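Local coordinates for HpcE (Thermus thermophilus, PDB 1WZO), which probably isomerises 2-hydroxyhepta-2,4-diene-1,7-dioate in the breakdown of homoprotocatechuate, as a member of the fumarylacetoacetate hydrolase family, at residues T36-P40 with L78-K82; A50-A54 with H184-Y190; N127-A131 with R144-R148. All blocks are in the same frame, centred on the assembly; numbering follows the deposited sequence.

Interaction 1. Residues T36-P40 with L78-K82; sequences TWLLP and LLPHK
From Trp37 to Leu39 and from Leu78 to His81 the backbones are extended and run roughly antiparallel, with Trp37 CA 6.1 Å from His81 CA and Leu39 CA 4.9 Å from Pro80 CA. They share no direct hydrogen bond. Thr36, on strand 36-37, pairs by its backbone with Leu7 of strand 2-8. Trp37 (chi1 m, chi2 87°) points toward the other segment, its CB 3.5 Å from His81 O. His81 (chi1 t) turns its edge to the indole face in a T-shaped stack: its ring and the five-membered Trp37 ring have centroids 4.8 Å apart and planes at 81°. His81 ND1 is hydrogen-bonded to Glu239 N, and NE2 to a glycerol, probably from the crystallisation liquor. Lys82 (phi 81°) has CG 3.9 Å from Trp37 CD1, and its NZ makes a salt bridge to Glu239. One water donates to Trp37 O and His81 O, both at 2.9 Å. A second links Leu38 O (3.1 Å) to His81 N (2.8 Å). Pro80 CB lies 3.6 Å from both Trp37 O and Leu38 C. Leu39 (chi1 m, chi2 t) starts sideways and extends its end across to residues 78-80: CD1 is 3.9 Å from Leu78 CB and CD2 3.6 Å from Leu79 O. The segments begin on short, mutually unpaired strands of one mixed sheet and meet through side chains and two waters, within the beta-rich fumarylacetoacetate hydrolase fold.

Interaction 2. Residues A50-A54 with H184-Y190; sequences ALNYA and HTSRMLY
Residues 50-54 form an irregular loop after strand 46-50. Leu51 takes left-handed backbone angles (46/57), which turn the chain toward residues 184-190. There, residues 185-187 make a 3-10 turn, with Arg187 N to His184 O at 3.1 Å and Met188 N to Thr185 O at 3.3 Å. Asn52 CA lies 5.2 Å from Leu189 CA, and Tyr53 CA 5.0 Å from Met188 CA. Leu189 N donates to Asn52 O at 2.8 Å. Met188 CA makes a CA-H...O contact to the same oxygen at 3.4 Å.

The Asn52 side chain (chi1 t, chi2 42°) imitates a backbone amide: OD1 accepts from Tyr190 N at 3.0 Å, and ND2 donates to Tyr190 O at 3.2 Å. ND2 also reaches Thr213 O. The contact thereby fixes the start of a loop to the linker between strand 178-184 and helix 192-200. The chain is not modelled just beyond Ala54, consistent with mobility there. Tyr53 (chi1 m, chi2 84°) lies along the 3-10 turn. Met188 CA sits over one ring face, and Met188 CG is 3.7 Å from Tyr53 CZ. At the ring edge, His184 O is 3.4 Å from Tyr53 CE2. Leu189 CD1 covers Leu51 O at 3.7 Å.

Interaction 3. Residues N127-A131 with R144-R148; sequences NDLVA and RAKGR
This buried contact lies at the acidic cluster of the fumarylacetoacetate hydrolase fold, where relatives bind a divalent metal; Asp128, Glu97 and Glu99 probably match its carboxylate ligands. Asp128 is the centre of an inverse gamma turn, closed by a weak Leu129 N to Asn127 O bond of 3.0 Å. The chain then continues as strand at Val130 and Ala131. Opposite is the end of helix 143-146, which Gly147 leaves. Val130 CA is 4.9 Å from Lys146 CA, and Ala131 CA 4.9 Å from Ala145 CA. Ala131 N donates to Ala145 O at 3.0 Å, and Val130 CA adds a CA-H...O contact to that oxygen at 3.4 Å. Lys146 (mmmt) folds past Val130, with CD 3.5 Å from Val130 CG2. Its NZ makes a salt bridge to Asp128 OD2 at 2.6 Å and a weak bond to Asp128 O at 3.2 Å. Lys146 at OD2 and Lys73 at OD1 probably offset the repulsion between Asp128 and the nearby carboxylates of Glu97 and Glu99.

How the interactions relate
Interaction 3 holds Asp128, of the probable metal site. Its nearest atoms are about 6 Å from interaction 1 and about 7 Å from interaction 2, and it touches neither. Interactions 1 and 2 lie on opposite sides of the chain's centre, with their own centres 26 Å apart. Interactions 1 and 3 both reach the large mixed sheet and follow each other along the chain. The segments of interactions 1 and 2 alternate in sequence, while both segments of interaction 3 fall between those of interaction 2. Interactions 2 and 3 border the third subunit, and interaction 1 borders the second. The glycerol hydrogen-bonded to His81 lies at interaction 1 and probably comes from the crystallisation liquor.

Interaction 1. Residues T36-P40 with L78-K82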
loop_
_atom_site.group_PDB
_atom_site.type_symbol
_atom_site.label_atom_id
_atom_site.label_comp_id
_atom_site.label_asym_id
_atom_site.label_seq_id
_atom_site.Cartn_x
_atom_site.Cartn_y
_atom_site.Cartn_z
ATOM N N THR B 36 9.818 -1.673 20.668
ATOM C CA THR B 36 8.455 -2.179 20.611
ATOM C C THR B 36 8.380 -3.124 19.420
ATOM O O THR B 36 8.585 -2.708 18.283
ATOM C CB THR B 36 7.443 -1.042 20.423
ATOM O OG1 THR B 36 7.540 -0.138 21.530
ATOM C CG2 THR B 36 6.028 -1.597 20.352
ATOM N N TRP B 37 8.106 -4.395 19.686
ATOM C CA TRP B 37 8.011 -5.386 18.619
ATOM C C TRP B 37 6.814 -5.118 17.725
ATOM O O TRP B 37 5.766 -4.664 18.188
ATOM C CB TRP B 37 7.871 -6.799 19.189
ATOM C CG TRP B 37 9.078 -7.306 19.903
ATOM C CD1 TRP B 37 9.402 -7.116 21.222
ATOM C CD2 TRP B 37 10.127 -8.106 19.344
ATOM N NE1 TRP B 37 10.584 -7.755 21.514
ATOM C CE2 TRP B 37 11.052 -8.370 20.381
ATOM C CE3 TRP B 37 10.374 -8.629 18.067
ATOM C CZ2 TRP B 37 12.208 -9.133 20.179
ATOM C CZ3 TRP B 37 11.525 -9.391 17.868
ATOM C CH2 TRP B 37 12.426 -9.634 18.920
ATOM N N LEU B 38 6.983 -5.400 16.439
ATOM C CA LEU B 38 5.919 -5.230 15.460
ATOM C C LEU B 38 5.811 -6.563 14.732
ATOM O O LEU B 38 6.540 -7.506 15.046
ATOM C CB LEU B 38 6.285 -4.135 14.455
ATOM C CG LEU B 38 6.584 -2.735 14.999
ATOM C CD1 LEU B 38 7.054 -1.839 13.863
ATOM C CD2 LEU B 38 5.337 -2.152 15.651
ATOM N N LEU B 39 4.895 -6.650 13.772
ATOM C CA LEU B 39 4.763 -7.865 12.985
ATOM C C LEU B 39 6.046 -7.936 12.148
ATOM O O LEU B 39 6.548 -6.910 11.685
ATOM C CB LEU B 39 3.538 -7.776 12.068
ATOM C CG LEU B 39 2.174 -7.694 12.758
ATOM C CD1 LEU B 39 1.087 -7.392 11.721
ATOM C CD2 LEU B 39 1.885 -9.007 13.472
ATOM N N PRO B 40 6.601 -9.142 11.957
ATOM C CA PRO B 40 7.831 -9.287 11.170
ATOM C C PRO B 40 7.700 -8.884 9.702
ATOM O O PRO B 40 8.698 -8.703 9.012
ATOM C CB PRO B 40 8.191 -10.765 11.354
ATOM C CG PRO B 40 6.869 -11.415 11.624
ATOM C CD PRO B 40 6.208 -10.429 12.555
ATOM N N LEU B 78 -4.541 -9.540 13.443
ATOM C CA LEU B 78 -3.091 -9.559 13.653
ATOM C C LEU B 78 -2.613 -8.778 14.870
ATOM O O LEU B 78 -3.059 -7.657 15.137
ATOM C CB LEU B 78 -2.367 -9.060 12.399
ATOM C CG LEU B 78 -2.419 -10.002 11.190
ATOM C CD1 LEU B 78 -2.049 -9.237 9.924
ATOM C CD2 LEU B 78 -1.468 -11.183 11.413
ATOM N N LEU B 79 -1.689 -9.388 15.607
ATOM C CA LEU B 79 -1.132 -8.781 16.803
ATOM C C LEU B 79 0.343 -9.158 16.902
ATOM O O LEU B 79 0.709 -10.304 16.668
ATOM C CB LEU B 79 -1.875 -9.294 18.039
ATOM C CG LEU B 79 -1.527 -8.629 19.374
ATOM C CD1 LEU B 79 -2.111 -7.213 19.425
ATOM C CD2 LEU B 79 -2.093 -9.480 20.520
ATOM N N PRO B 80 1.207 -8.198 17.257
ATOM C CA PRO B 80 2.631 -8.517 17.362
ATOM C C PRO B 80 3.011 -9.194 18.672
ATOM O O PRO B 80 2.236 -9.220 19.634
ATOM C CB PRO B 80 3.291 -7.152 17.233
ATOM C CG PRO B 80 2.334 -6.285 17.992
ATOM C CD PRO B 80 0.979 -6.757 17.471
ATOM N N HIS B 81 4.223 -9.735 18.685
ATOM C CA HIS B 81 4.794 -10.371 19.860
ATOM C C HIS B 81 4.711 -9.314 20.961
ATOM O O HIS B 81 4.996 -8.140 20.716
ATOM C CB HIS B 81 6.254 -10.735 19.550
ATOM C CG HIS B 81 7.032 -11.247 20.723
ATOM N ND1 HIS B 81 6.601 -12.296 21.507
ATOM C CD2 HIS B 81 8.241 -10.881 21.216
ATOM C CE1 HIS B 81 7.511 -12.555 22.431
ATOM N NE2 HIS B 81 8.516 -11.710 22.276
ATOM N N LYS B 82 4.294 -9.726 22.155
ATOM C CA LYS B 82 4.159 -8.832 23.309
ATOM C C LYS B 82 2.863 -8.010 23.313
ATOM O O LYS B 82 2.547 -7.354 24.306
ATOM C CB LYS B 82 5.361 -7.884 23.408
ATOM C CG LYS B 82 6.703 -8.581 23.612
ATOM C CD LYS B 82 6.727 -9.373 24.906
ATOM C CE LYS B 82 8.113 -9.950 25.171
ATOM N NZ LYS B 82 8.144 -10.769 26.417
HETATM O O HOH W 1 4.584 -5.291 20.745
HETATM O O HOH W 2 5.408 -10.138 16.164
#

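Interaction 2. Residues A50-A54 with H184-Y190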
loop_
_atom_site.group_PDB
_atom_site.type_symbol
_atom_site.label_atom_id
_atom_site.label_comp_id
_atom_site.label_asym_id
_atom_site.label_seq_id
_atom_site.Cartn_x
_atom_site.Cartn_y
_atom_site.Cartn_z
ATOM N N ALA B 50 -8.891 -25.989 9.393
ATOM C CA ALA B 50 -9.448 -26.554 10.610
ATOM C C ALA B 50 -9.278 -28.068 10.569
ATOM O O ALA B 50 -9.141 -28.654 9.496
ATOM C CB ALA B 50 -10.927 -26.197 10.727
ATOM N N LEU B 51 -9.279 -28.689 11.743
ATOM C CA LEU B 51 -9.148 -30.140 11.848
ATOM C C LEU B 51 -8.036 -30.703 10.971
ATOM O O LEU B 51 -8.286 -31.570 10.127
ATOM C CB LEU B 51 -10.470 -30.813 11.464
ATOM C CG LEU B 51 -11.755 -30.354 12.167
ATOM C CD1 LEU B 51 -12.919 -31.221 11.691
ATOM C CD2 LEU B 51 -11.599 -30.452 13.684
ATOM N N ASN B 52 -6.811 -30.218 11.164
ATOM C CA ASN B 52 -5.686 -30.705 10.375
ATOM C C ASN B 52 -4.706 -31.557 11.183
ATOM O O ASN B 52 -3.597 -31.829 10.728
ATOM C CB ASN B 52 -4.935 -29.540 9.725
ATOM C CG ASN B 52 -4.019 -30.000 8.610
ATOM O OD1 ASN B 52 -4.398 -30.847 7.807
ATOM N ND2 ASN B 52 -2.815 -29.437 8.546
ATOM N N TYR B 53 -5.108 -31.964 12.381
ATOM C CA TYR B 53 -4.254 -32.811 13.213
ATOM C C TYR B 53 -5.031 -33.976 13.802
ATOM O O TYR B 53 -6.240 -33.887 14.010
ATOM C CB TYR B 53 -3.618 -32.020 14.359
ATOM C CG TYR B 53 -2.393 -31.231 13.968
ATOM C CD1 TYR B 53 -2.507 -29.962 13.401
ATOM C CD2 TYR B 53 -1.111 -31.758 14.161
ATOM C CE1 TYR B 53 -1.377 -29.233 13.039
ATOM C CE2 TYR B 53 0.027 -31.038 13.798
ATOM C CZ TYR B 53 -0.113 -29.775 13.238
ATOM O OH TYR B 53 1.007 -29.059 12.873
ATOM N N ALA B 54 -4.317 -35.066 14.067
ATOM C CA ALA B 54 -4.904 -36.267 14.649
ATOM C C ALA B 54 -5.496 -35.955 16.022
ATOM O O ALA B 54 -6.711 -36.008 16.212
ATOM C CB ALA B 54 -3.838 -37.349 14.777
ATOM N N HIS B 184 3.602 -31.975 17.314
ATOM C CA HIS B 184 4.631 -32.085 16.294
ATOM C C HIS B 184 4.013 -31.964 14.905
ATOM O O HIS B 184 2.995 -32.591 14.613
ATOM C CB HIS B 184 5.372 -33.417 16.453
ATOM C CG HIS B 184 6.714 -33.436 15.794
ATOM N ND1 HIS B 184 6.894 -33.813 14.480
ATOM C CD2 HIS B 184 7.933 -33.062 16.248
ATOM C CE1 HIS B 184 8.167 -33.668 14.154
ATOM N NE2 HIS B 184 8.817 -33.212 15.209
ATOM N N THR B 185 4.637 -31.166 14.046
ATOM C CA THR B 185 4.110 -30.939 12.706
ATOM C C THR B 185 4.080 -32.152 11.789
ATOM O O THR B 185 3.498 -32.096 10.705
ATOM C CB THR B 185 4.860 -29.792 11.990
ATOM O OG1 THR B 185 6.223 -30.164 11.759
ATOM C CG2 THR B 185 4.820 -28.526 12.842
ATOM N N SER B 186 4.693 -33.251 12.215
ATOM C CA SER B 186 4.698 -34.455 11.396
ATOM C C SER B 186 3.322 -35.103 11.425
ATOM O O SER B 186 3.016 -35.964 10.602
ATOM C CB SER B 186 5.746 -35.451 11.909
ATOM O OG SER B 186 5.517 -35.760 13.269
ATOM N N ARG B 187 2.494 -34.678 12.372
ATOM C CA ARG B 187 1.150 -35.225 12.523
ATOM C C ARG B 187 0.092 -34.473 11.711
ATOM O O ARG B 187 -1.104 -34.733 11.840
ATOM C CB ARG B 187 0.777 -35.248 14.003
ATOM C CG ARG B 187 1.736 -36.101 14.826
ATOM C CD ARG B 187 1.634 -35.815 16.309
ATOM N NE ARG B 187 2.697 -36.493 17.047
ATOM C CZ ARG B 187 2.986 -36.269 18.326
ATOM N NH1 ARG B 187 2.290 -35.380 19.024
ATOM N NH2 ARG B 187 3.974 -36.937 18.906
ATOM N N MET B 188 0.539 -33.544 10.874
ATOM C CA MET B 188 -0.369 -32.788 10.011
ATOM C C MET B 188 -1.071 -33.769 9.075
ATOM O O MET B 188 -0.420 -34.634 8.489
ATOM C CB MET B 188 0.415 -31.791 9.158
ATOM C CG MET B 188 0.335 -30.361 9.607
ATOM S SD MET B 188 1.096 -29.294 8.379
ATOM C CE MET B 188 2.186 -28.333 9.411
ATOM N N LEU B 189 -2.387 -33.640 8.928
ATOM C CA LEU B 189 -3.119 -34.537 8.040
ATOM C C LEU B 189 -2.786 -34.171 6.603
ATOM O O LEU B 189 -2.509 -35.042 5.773
ATOM C CB LEU B 189 -4.620 -34.437 8.305
ATOM C CG LEU B 189 -5.020 -34.911 9.709
ATOM C CD1 LEU B 189 -6.529 -34.787 9.873
ATOM C CD2 LEU B 189 -4.574 -36.362 9.922
ATOM N N TYR B 190 -2.824 -32.873 6.316
ATOM C CA TYR B 190 -2.467 -32.353 5.003
ATOM C C TYR B 190 -1.188 -31.560 5.236
ATOM O O TYR B 190 -1.149 -30.682 6.096
ATOM C CB TYR B 190 -3.537 -31.403 4.453
ATOM C CG TYR B 190 -4.733 -32.073 3.812
ATOM C CD1 TYR B 190 -5.885 -32.347 4.547
ATOM C CD2 TYR B 190 -4.717 -32.414 2.461
ATOM C CE1 TYR B 190 -6.996 -32.942 3.947
ATOM C CE2 TYR B 190 -5.820 -33.009 1.852
ATOM C CZ TYR B 190 -6.952 -33.268 2.601
ATOM O OH TYR B 190 -8.043 -33.846 1.997
#

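Interaction 3. Residues N127-A131 with R144-R148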
loop_
_atom_site.group_PDB
_atom_site.type_symbol
_atom_site.label_atom_id
_atom_site.label_comp_id
_atom_site.label_asym_id
_atom_site.label_seq_id
_atom_site.Cartn_x
_atom_site.Cartn_y
_atom_site.Cartn_z
ATOM N N ASN B 127 -0.749 -17.734 16.881
ATOM C CA ASN B 127 -1.636 -18.130 17.959
ATOM C C ASN B 127 -3.027 -17.884 17.353
ATOM O O ASN B 127 -3.530 -16.759 17.369
ATOM C CB ASN B 127 -1.434 -17.248 19.190
ATOM C CG ASN B 127 -2.202 -17.759 20.387
ATOM O OD1 ASN B 127 -3.127 -18.560 20.237
ATOM N ND2 ASN B 127 -1.831 -17.299 21.582
ATOM N N ASP B 128 -3.626 -18.935 16.797
ATOM C CA ASP B 128 -4.936 -18.830 16.148
ATOM C C ASP B 128 -6.061 -18.998 17.167
ATOM O O ASP B 128 -6.718 -20.037 17.231
ATOM C CB ASP B 128 -5.022 -19.884 15.033
ATOM C CG ASP B 128 -6.366 -19.904 14.338
ATOM O OD1 ASP B 128 -6.961 -18.822 14.160
ATOM O OD2 ASP B 128 -6.820 -21.005 13.957
ATOM N N LEU B 129 -6.272 -17.953 17.961
ATOM C CA LEU B 129 -7.280 -17.968 19.013
ATOM C C LEU B 129 -8.708 -18.168 18.527
ATOM O O LEU B 129 -9.058 -17.859 17.382
ATOM C CB LEU B 129 -7.183 -16.681 19.846
ATOM C CG LEU B 129 -5.931 -16.558 20.726
ATOM C CD1 LEU B 129 -5.213 -15.235 20.465
ATOM C CD2 LEU B 129 -6.332 -16.669 22.193
ATOM N N VAL B 130 -9.534 -18.707 19.409
ATOM C CA VAL B 130 -10.926 -18.946 19.082
ATOM C C VAL B 130 -11.788 -18.809 20.325
ATOM O O VAL B 130 -11.366 -19.160 21.432
ATOM C CB VAL B 130 -11.135 -20.363 18.480
ATOM C CG1 VAL B 130 -10.645 -21.435 19.461
ATOM C CG2 VAL B 130 -12.617 -20.585 18.179
ATOM N N ALA B 131 -12.982 -18.256 20.145
ATOM C CA ALA B 131 -13.931 -18.122 21.242
ATOM C C ALA B 131 -15.002 -19.156 20.908
ATOM O O ALA B 131 -15.914 -18.894 20.115
ATOM C CB ALA B 131 -14.519 -16.723 21.273
ATOM N N ARG B 144 -17.055 -14.591 13.573
ATOM C CA ARG B 144 -17.241 -13.956 14.876
ATOM C C ARG B 144 -16.421 -14.649 15.972
ATOM O O ARG B 144 -16.024 -14.028 16.957
ATOM C CB ARG B 144 -18.722 -13.975 15.268
ATOM C CG ARG B 144 -19.024 -13.145 16.510
ATOM C CD ARG B 144 -20.486 -12.726 16.569
ATOM N NE ARG B 144 -21.363 -13.787 17.048
ATOM C CZ ARG B 144 -21.572 -14.053 18.333
ATOM N NH1 ARG B 144 -20.969 -13.329 19.269
ATOM N NH2 ARG B 144 -22.385 -15.041 18.684
ATOM N N ALA B 145 -16.172 -15.940 15.792
ATOM C CA ALA B 145 -15.417 -16.722 16.774
ATOM C C ALA B 145 -13.903 -16.687 16.574
ATOM O O ALA B 145 -13.143 -16.830 17.532
ATOM C CB ALA B 145 -15.891 -18.179 16.736
ATOM N N LYS B 146 -13.473 -16.484 15.336
ATOM C CA LYS B 146 -12.049 -16.504 15.000
ATOM C C LYS B 146 -11.461 -15.186 14.513
ATOM O O LYS B 146 -10.275 -14.927 14.723
ATOM C CB LYS B 146 -11.796 -17.540 13.901
ATOM C CG LYS B 146 -12.322 -18.931 14.187
ATOM C CD LYS B 146 -11.370 -19.716 15.069
ATOM C CE LYS B 146 -10.091 -20.070 14.323
ATOM N NZ LYS B 146 -9.126 -20.777 15.215
ATOM N N GLY B 147 -12.287 -14.371 13.858
ATOM C CA GLY B 147 -11.804 -13.122 13.287
ATOM C C GLY B 147 -11.894 -11.850 14.100
ATOM O O GLY B 147 -11.947 -10.754 13.532
ATOM N N ARG B 148 -11.887 -11.981 15.420
ATOM C CA ARG B 148 -11.967 -10.827 16.307
ATOM C C ARG B 148 -10.641 -10.066 16.384
ATOM O O ARG B 148 -9.573 -10.646 16.180
ATOM C CB ARG B 148 -12.367 -11.287 17.712
ATOM C CG ARG B 148 -13.542 -12.265 17.733
ATOM C CD ARG B 148 -13.870 -12.694 19.155
ATOM N NE ARG B 148 -14.546 -11.638 19.907
ATOM C CZ ARG B 148 -15.832 -11.327 19.773
ATOM N NH1 ARG B 148 -16.592 -11.990 18.915
ATOM N NH2 ARG B 148 -16.360 -10.353 20.504
#